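Long-range contact in cobalamin biosynthesis protein CobN (Mycobacterium tuberculosis, PDB 7C6O), which probably serves as the large, catalytic subunit of cobaltochelatase, the enzyme that inserts cobalt into the corrin ring during cobalamin biosynthesis: residues F1151-Y1165 and R1196-Q1208. Sequence-based numbering, arbitrary orientation.
Sequences FGYDATAGVMADWMY and RLLEAAGRGLWAQ
Asp1162 grips the chain beyond helix 1187-1203 with both carboxylate oxygens: OD1 accepts from Ala1207 N at 2.9 Å and OD2 from Gln1208 N at 2.8 Å, each from the syn side but tilted out of the carboxylate plane. A short, two-pronged acid suits two successive amides. Tyr1165, three residues after Asp1162, slides past Trp1206 in the opposite direction, their planes only 10° apart but barely overlapping; instead, Tyr1165 CB sits over the indole five-membered ring, 3.5 Å from its centroid, and Trp1206 CB lies over the phenol face. The small Ala1200 lets the phenol come close, with CB 3.5 Å from Tyr1165 CE1. With CG anti to the backbone N (chi1 176°), the Phe1151 ring reaches across to helix 1187-1203 and drops as a knob among Arg1196, Glu1199, Ala1200 and Arg1203. The aliphatic CD of Arg1196 covers one ring face, while Leu1205 CD1 meets Phe1151 CE1 at 3.7 Å.

In the second shell, Asp1154 OD2 takes the hydrogen bond of Tyr1165 OH (2.6 Å) and OD1 that of Met1160 N, tying the phenol to the interhelical turn. Glu1199 bridges Arg1196 and Arg1203 around the Phe1151 pocket, and Asp1148 pairs with Arg1196. Gly1204, with positive phi, closes helix 1187-1203 in a Schellman motif that turns Leu1205 inward. The pieces 1151-1157 and 1196-1203 run nearly parallel (14°); helix 1162-1174, next after helix 1136-1157, brings Asp1162 and Tyr1165 to the C-terminal end of helix 1187-1203, and helix 1211-1226 packs on Leu1197.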
# COMPACT_ATOMS: atom_id res chain seq x y z
N PHE A 1151 -20.60 -16.03 -3.92
CA PHE A 1151 -20.93 -16.96 -2.85
C PHE A 1151 -20.53 -16.41 -1.49
O PHE A 1151 -21.30 -16.48 -0.52
CB PHE A 1151 -20.25 -18.31 -3.11
CG PHE A 1151 -20.46 -19.33 -2.02
CD1 PHE A 1151 -21.55 -20.19 -2.05
CD2 PHE A 1151 -19.56 -19.43 -0.96
CE1 PHE A 1151 -21.74 -21.13 -1.05
CE2 PHE A 1151 -19.75 -20.37 0.04
CZ PHE A 1151 -20.84 -21.22 -0.00
N GLY A 1152 -19.32 -15.86 -1.40
CA GLY A 1152 -18.86 -15.30 -0.13
C GLY A 1152 -19.76 -14.18 0.36
O GLY A 1152 -20.10 -14.11 1.55
N TYR A 1153 -20.17 -13.29 -0.54
CA TYR A 1153 -21.08 -12.21 -0.17
C TYR A 1153 -22.47 -12.73 0.15
O TYR A 1153 -23.19 -12.14 0.97
CB TYR A 1153 -21.15 -11.19 -1.31
CG TYR A 1153 -20.60 -9.81 -0.98
CD1 TYR A 1153 -19.74 -9.17 -1.86
CD2 TYR A 1153 -20.96 -9.15 0.19
CE1 TYR A 1153 -19.24 -7.91 -1.58
CE2 TYR A 1153 -20.47 -7.89 0.48
CZ TYR A 1153 -19.61 -7.27 -0.42
OH TYR A 1153 -19.11 -6.01 -0.15
N ASP A 1154 -22.89 -13.83 -0.50
CA ASP A 1154 -24.18 -14.43 -0.18
C ASP A 1154 -24.14 -15.13 1.17
O ASP A 1154 -25.06 -15.00 1.98
CB ASP A 1154 -24.60 -15.40 -1.28
CG ASP A 1154 -26.07 -15.77 -1.22
OD1 ASP A 1154 -26.87 -14.92 -0.78
OD2 ASP A 1154 -26.43 -16.91 -1.60
N ALA A 1155 -23.06 -15.88 1.43
CA ALA A 1155 -22.93 -16.57 2.71
C ALA A 1155 -22.92 -15.58 3.87
O ALA A 1155 -23.48 -15.86 4.94
CB ALA A 1155 -21.65 -17.41 2.73
N THR A 1156 -22.30 -14.41 3.68
CA THR A 1156 -22.20 -13.44 4.77
C THR A 1156 -23.39 -12.49 4.82
O THR A 1156 -23.87 -12.17 5.91
CB THR A 1156 -20.90 -12.64 4.65
OG1 THR A 1156 -20.78 -12.08 3.34
CG2 THR A 1156 -19.69 -13.54 4.95
N ALA A 1157 -23.88 -12.03 3.67
CA ALA A 1157 -24.89 -10.97 3.65
C ALA A 1157 -26.15 -11.29 2.86
O ALA A 1157 -27.07 -10.47 2.84
CB ALA A 1157 -24.27 -9.67 3.11
N GLY A 1158 -26.22 -12.45 2.20
CA GLY A 1158 -27.44 -12.84 1.51
C GLY A 1158 -27.75 -12.05 0.25
O GLY A 1158 -28.92 -11.84 -0.07
N VAL A 1159 -26.72 -11.64 -0.50
CA VAL A 1159 -26.92 -10.74 -1.64
C VAL A 1159 -27.51 -11.44 -2.86
O VAL A 1159 -28.00 -10.75 -3.77
CB VAL A 1159 -25.59 -10.08 -2.04
CG1 VAL A 1159 -24.95 -9.41 -0.84
CG2 VAL A 1159 -24.64 -11.09 -2.66
N MET A 1160 -27.47 -12.77 -2.93
CA MET A 1160 -27.93 -13.48 -4.11
C MET A 1160 -29.40 -13.84 -4.00
O MET A 1160 -29.90 -14.14 -2.91
CB MET A 1160 -27.11 -14.76 -4.33
CG MET A 1160 -25.67 -14.53 -4.78
SD MET A 1160 -25.54 -14.04 -6.51
CE MET A 1160 -25.80 -15.61 -7.33
N ALA A 1161 -30.09 -13.79 -5.13
CA ALA A 1161 -31.42 -14.36 -5.27
C ALA A 1161 -31.33 -15.64 -6.09
O ALA A 1161 -30.36 -15.87 -6.82
CB ALA A 1161 -32.39 -13.37 -5.93
N ASP A 1162 -32.36 -16.49 -5.97
CA ASP A 1162 -32.34 -17.77 -6.67
C ASP A 1162 -32.24 -17.57 -8.18
O ASP A 1162 -31.54 -18.34 -8.86
CB ASP A 1162 -33.59 -18.58 -6.32
CG ASP A 1162 -33.46 -19.32 -5.01
OD1 ASP A 1162 -32.46 -19.09 -4.29
OD2 ASP A 1162 -34.34 -20.15 -4.70
N TRP A 1163 -32.90 -16.55 -8.72
CA TRP A 1163 -32.84 -16.32 -10.16
C TRP A 1163 -31.43 -15.97 -10.61
O TRP A 1163 -31.06 -16.23 -11.77
CB TRP A 1163 -33.83 -15.23 -10.59
CG TRP A 1163 -33.44 -13.81 -10.24
CD1 TRP A 1163 -33.83 -13.10 -9.13
CD2 TRP A 1163 -32.61 -12.94 -11.01
NE1 TRP A 1163 -33.28 -11.84 -9.17
CE2 TRP A 1163 -32.53 -11.71 -10.31
CE3 TRP A 1163 -31.93 -13.07 -12.22
CZ2 TRP A 1163 -31.79 -10.63 -10.78
CZ3 TRP A 1163 -31.19 -11.99 -12.69
CH2 TRP A 1163 -31.13 -10.79 -11.97
N MET A 1164 -30.62 -15.40 -9.72
CA MET A 1164 -29.24 -15.09 -10.08
C MET A 1164 -28.37 -16.35 -10.09
O MET A 1164 -27.50 -16.50 -10.96
CB MET A 1164 -28.68 -14.04 -9.13
CG MET A 1164 -29.51 -12.77 -9.13
SD MET A 1164 -29.21 -11.67 -7.75
CE MET A 1164 -27.53 -11.14 -8.10
N TYR A 1165 -28.60 -17.27 -9.14
CA TYR A 1165 -27.91 -18.55 -9.19
C TYR A 1165 -28.28 -19.33 -10.45
O TYR A 1165 -27.42 -19.99 -11.05
CB TYR A 1165 -28.25 -19.38 -7.95
CG TYR A 1165 -27.41 -19.07 -6.73
CD1 TYR A 1165 -26.06 -19.39 -6.68
CD2 TYR A 1165 -27.98 -18.49 -5.60
CE1 TYR A 1165 -25.30 -19.12 -5.56
CE2 TYR A 1165 -27.23 -18.22 -4.47
CZ TYR A 1165 -25.89 -18.53 -4.46
OH TYR A 1165 -25.13 -18.26 -3.33
N ARG A 1196 -18.94 -25.17 -6.13
CA ARG A 1196 -19.41 -24.06 -5.30
C ARG A 1196 -20.91 -23.83 -5.46
O ARG A 1196 -21.60 -23.54 -4.48
CB ARG A 1196 -18.63 -22.78 -5.65
CG ARG A 1196 -18.88 -21.64 -4.67
CD ARG A 1196 -18.21 -21.92 -3.33
NE ARG A 1196 -16.77 -21.68 -3.39
CZ ARG A 1196 -15.92 -21.96 -2.41
NH1 ARG A 1196 -16.36 -22.51 -1.28
NH2 ARG A 1196 -14.63 -21.70 -2.56
N LEU A 1197 -21.42 -23.96 -6.69
CA LEU A 1197 -22.86 -23.78 -6.89
C LEU A 1197 -23.65 -24.90 -6.21
O LEU A 1197 -24.71 -24.65 -5.63
CB LEU A 1197 -23.17 -23.72 -8.39
CG LEU A 1197 -22.58 -22.50 -9.11
CD1 LEU A 1197 -22.50 -22.73 -10.61
CD2 LEU A 1197 -23.41 -21.25 -8.80
N LEU A 1198 -23.13 -26.13 -6.25
CA LEU A 1198 -23.75 -27.21 -5.49
C LEU A 1198 -23.65 -26.97 -3.99
O LEU A 1198 -24.55 -27.37 -3.25
CB LEU A 1198 -23.12 -28.55 -5.88
CG LEU A 1198 -23.56 -29.09 -7.23
CD1 LEU A 1198 -22.60 -30.17 -7.71
CD2 LEU A 1198 -24.98 -29.63 -7.15
N GLU A 1199 -22.57 -26.32 -3.53
CA GLU A 1199 -22.49 -25.97 -2.11
C GLU A 1199 -23.54 -24.94 -1.73
O GLU A 1199 -24.13 -25.02 -0.65
CB GLU A 1199 -21.09 -25.47 -1.76
CG GLU A 1199 -20.96 -25.03 -0.30
CD GLU A 1199 -19.61 -24.42 0.04
OE1 GLU A 1199 -19.41 -24.06 1.22
OE2 GLU A 1199 -18.75 -24.31 -0.86
N ALA A 1200 -23.78 -23.96 -2.60
CA ALA A 1200 -24.82 -22.97 -2.32
C ALA A 1200 -26.19 -23.64 -2.20
O ALA A 1200 -27.00 -23.27 -1.35
CB ALA A 1200 -24.84 -21.89 -3.40
N ALA A 1201 -26.46 -24.63 -3.06
CA ALA A 1201 -27.70 -25.38 -2.93
C ALA A 1201 -27.71 -26.21 -1.65
O ALA A 1201 -28.73 -26.28 -0.96
CB ALA A 1201 -27.91 -26.27 -4.16
N GLY A 1202 -26.59 -26.84 -1.32
CA GLY A 1202 -26.53 -27.65 -0.12
C GLY A 1202 -26.77 -26.85 1.15
O GLY A 1202 -27.43 -27.32 2.07
N ARG A 1203 -26.24 -25.63 1.19
CA ARG A 1203 -26.42 -24.77 2.36
C ARG A 1203 -27.75 -24.04 2.36
O ARG A 1203 -28.08 -23.40 3.37
CB ARG A 1203 -25.29 -23.74 2.44
CG ARG A 1203 -23.90 -24.34 2.60
CD ARG A 1203 -22.85 -23.25 2.78
NE ARG A 1203 -21.51 -23.81 2.96
CZ ARG A 1203 -20.99 -24.13 4.14
NH1 ARG A 1203 -21.70 -23.94 5.25
NH2 ARG A 1203 -19.77 -24.64 4.22
N GLY A 1204 -28.53 -24.11 1.28
CA GLY A 1204 -29.76 -23.36 1.21
C GLY A 1204 -29.60 -21.90 0.85
O GLY A 1204 -30.61 -21.18 0.82
N LEU A 1205 -28.38 -21.44 0.59
CA LEU A 1205 -28.19 -20.09 0.06
C LEU A 1205 -28.87 -19.95 -1.30
O LEU A 1205 -29.43 -18.90 -1.62
CB LEU A 1205 -26.70 -19.77 -0.05
CG LEU A 1205 -25.95 -19.75 1.28
CD1 LEU A 1205 -24.44 -19.77 1.05
CD2 LEU A 1205 -26.36 -18.54 2.09
N TRP A 1206 -28.80 -21.01 -2.11
CA TRP A 1206 -29.64 -21.19 -3.29
C TRP A 1206 -30.82 -22.03 -2.82
O TRP A 1206 -30.70 -23.24 -2.63
CB TRP A 1206 -28.84 -21.87 -4.39
CG TRP A 1206 -29.52 -22.00 -5.71
CD1 TRP A 1206 -30.77 -21.57 -6.04
CD2 TRP A 1206 -28.98 -22.60 -6.89
NE1 TRP A 1206 -31.04 -21.87 -7.35
CE2 TRP A 1206 -29.96 -22.51 -7.89
CE3 TRP A 1206 -27.76 -23.22 -7.18
CZ2 TRP A 1206 -29.75 -23.00 -9.18
CZ3 TRP A 1206 -27.55 -23.71 -8.46
CH2 TRP A 1206 -28.55 -23.60 -9.44
N ALA A 1207 -31.97 -21.38 -2.63
CA ALA A 1207 -33.03 -21.97 -1.82
C ALA A 1207 -33.79 -23.07 -2.56
O ALA A 1207 -34.05 -24.13 -1.99
CB ALA A 1207 -34.00 -20.89 -1.35
N GLN A 1208 -34.16 -22.83 -3.81
CA GLN A 1208 -35.03 -23.73 -4.57
C GLN A 1208 -34.46 -24.00 -5.95
O GLN A 1208 -35.04 -23.60 -6.97
CB GLN A 1208 -36.44 -23.16 -4.67
CG GLN A 1208 -37.18 -23.10 -3.35
CD GLN A 1208 -38.59 -22.57 -3.51
OE1 GLN A 1208 -38.80 -21.47 -4.03
NE2 GLN A 1208 -39.57 -23.35 -3.06
O HOH W 1 -29.25 -16.33 -0.81
O HOH W 2 -30.98 -17.15 -3.01
O HOH W 3 -36.68 -19.62 -5.58